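Local structure of type III restriction-modification enzyme EcoP15I Res subunit (Escherichia coli, 4ZCF) at residues Ile694-Met699 with His764-Asp769. The protein cleaves DNA downstream of one of two inversely oriented recognition sites as the ATP-dependent restriction subunit, working together with the Mod subunits. Sequence-based numbering, arbitrary orientation.
Sequences IFKSFM and HKVFCD
A helix-helix crossing joins two members of a small helical bundle that lies apart from the two parallel sheets of the motor; the contact's centre lies about 41 Å from the centre of the chain. The segments Ile694-Met699 and His764-Asp769 cross at -45°, and their axes approach to 10.0 Å. Lys696 and Val766 have the nearest CA atoms of the two segments, 5.9 Å apart. Val766 uses both methyls. Its CG2, in the crowded position between backbone N and carbonyl carbon, meets the edge of the Phe695 ring in the ring plane, 3.5 Å from Phe695 CD2; CG1 turns to the aliphatic root of Lys696, 3.9 Å from Lys696 CB. Phe695 reaches across because its CG is anti to the backbone N (chi1 -179°), and Phe792 of helix 782-798 meets the same ring edge-to-face. Beside this apolar pair lies a Met-aromatic contact. Met699, bent at chi2, brings CE to 3.6 Å from Phe767 CE1, while Met699 SD sits 5.5 Å from the Phe767 ring centroid and 85° off its normal, an edge approach. Phe767 also touches helix 745-756 through Phe748, Leu749 and Leu752, and Met699 rests on Ile788, so the crossing is continuous with the packing of both neighbouring helices. On the more exposed flank the apolar seam gives way to a salt bridge. Bends at chi2 and chi3 carry the Lys696 ammonium to the carboxylate of Asp769, Lys696 NZ to Asp769 OD2 3.0 Å, although the hydrogen bond within the pair is weak.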
# COMPACT_ATOMS: atom_id res chain seq x y z
N ILE C 694 -9.72 58.78 -2.84
CA ILE C 694 -9.35 58.71 -4.26
C ILE C 694 -10.01 57.48 -4.92
O ILE C 694 -10.56 57.60 -6.02
CB ILE C 694 -7.80 58.77 -4.44
CG1 ILE C 694 -7.25 60.10 -3.88
CG2 ILE C 694 -7.38 58.56 -5.90
CD1 ILE C 694 -5.79 60.07 -3.38
N PHE C 695 -9.99 56.32 -4.23
CA PHE C 695 -10.63 55.09 -4.71
C PHE C 695 -12.19 55.19 -4.66
O PHE C 695 -12.87 54.56 -5.48
CB PHE C 695 -10.08 53.84 -3.98
CG PHE C 695 -10.69 52.54 -4.46
CD1 PHE C 695 -10.34 52.00 -5.69
CD2 PHE C 695 -11.66 51.88 -3.71
CE1 PHE C 695 -10.95 50.83 -6.17
CE2 PHE C 695 -12.27 50.72 -4.18
CZ PHE C 695 -11.91 50.20 -5.41
N LYS C 696 -12.73 55.99 -3.71
CA LYS C 696 -14.17 56.25 -3.53
C LYS C 696 -14.72 57.06 -4.72
O LYS C 696 -15.78 56.72 -5.25
CB LYS C 696 -14.43 56.97 -2.19
CG LYS C 696 -15.90 57.27 -1.90
CD LYS C 696 -16.31 56.97 -0.45
CE LYS C 696 -15.92 58.03 0.55
NZ LYS C 696 -16.30 57.64 1.94
N SER C 697 -13.98 58.11 -5.15
CA SER C 697 -14.33 58.99 -6.27
C SER C 697 -14.47 58.18 -7.56
O SER C 697 -15.50 58.30 -8.24
CB SER C 697 -13.29 60.09 -6.44
OG SER C 697 -13.27 60.92 -5.29
N PHE C 698 -13.46 57.31 -7.86
CA PHE C 698 -13.45 56.42 -9.02
C PHE C 698 -14.64 55.44 -8.95
O PHE C 698 -15.28 55.16 -9.97
CB PHE C 698 -12.11 55.64 -9.10
CG PHE C 698 -12.23 54.23 -9.62
CD1 PHE C 698 -12.36 53.98 -10.98
CD2 PHE C 698 -12.28 53.15 -8.74
CE1 PHE C 698 -12.55 52.68 -11.45
CE2 PHE C 698 -12.44 51.84 -9.22
CZ PHE C 698 -12.56 51.62 -10.57
N MET C 699 -14.92 54.91 -7.74
CA MET C 699 -16.00 53.96 -7.50
C MET C 699 -17.39 54.53 -7.78
O MET C 699 -18.24 53.82 -8.33
CB MET C 699 -15.90 53.40 -6.07
CG MET C 699 -16.25 51.94 -5.97
SD MET C 699 -15.25 50.87 -7.02
CE MET C 699 -16.35 49.55 -7.20
N HIS C 764 -13.07 47.62 1.90
CA HIS C 764 -14.25 47.31 2.69
C HIS C 764 -14.92 48.60 3.21
O HIS C 764 -16.15 48.67 3.23
CB HIS C 764 -13.85 46.38 3.84
CG HIS C 764 -14.92 46.13 4.84
ND1 HIS C 764 -16.04 45.37 4.52
CD2 HIS C 764 -15.01 46.52 6.13
CE1 HIS C 764 -16.78 45.35 5.62
NE2 HIS C 764 -16.20 46.02 6.61
N LYS C 765 -14.12 49.60 3.61
CA LYS C 765 -14.60 50.88 4.13
C LYS C 765 -15.39 51.66 3.07
O LYS C 765 -16.48 52.15 3.38
CB LYS C 765 -13.44 51.73 4.69
CG LYS C 765 -13.15 51.47 6.16
CD LYS C 765 -11.83 52.10 6.60
CE LYS C 765 -11.19 51.40 7.78
NZ LYS C 765 -11.95 51.59 9.04
N VAL C 766 -14.85 51.76 1.84
CA VAL C 766 -15.51 52.45 0.73
C VAL C 766 -16.81 51.73 0.34
O VAL C 766 -17.86 52.38 0.32
CB VAL C 766 -14.60 52.76 -0.48
CG1 VAL C 766 -13.55 53.80 -0.13
CG2 VAL C 766 -13.95 51.51 -1.05
N PHE C 767 -16.76 50.39 0.16
CA PHE C 767 -17.93 49.56 -0.16
C PHE C 767 -19.04 49.68 0.90
O PHE C 767 -20.21 49.53 0.57
CB PHE C 767 -17.53 48.09 -0.41
CG PHE C 767 -16.65 47.80 -1.61
CD1 PHE C 767 -16.65 48.63 -2.72
CD2 PHE C 767 -15.85 46.65 -1.64
CE1 PHE C 767 -15.83 48.35 -3.82
CE2 PHE C 767 -15.04 46.37 -2.74
CZ PHE C 767 -15.04 47.22 -3.83
N CYS C 768 -18.67 49.98 2.15
CA CYS C 768 -19.61 50.18 3.25
C CYS C 768 -20.34 51.50 3.08
O CYS C 768 -21.57 51.55 3.25
CB CYS C 768 -18.90 50.11 4.60
SG CYS C 768 -18.73 48.43 5.26
N ASP C 769 -19.59 52.57 2.72
CA ASP C 769 -20.09 53.93 2.46
C ASP C 769 -20.96 53.96 1.18
O ASP C 769 -22.15 54.31 1.24
CB ASP C 769 -18.91 54.92 2.34
CG ASP C 769 -18.14 55.15 3.63
OD1 ASP C 769 -18.79 55.41 4.67
OD2 ASP C 769 -16.89 55.14 3.58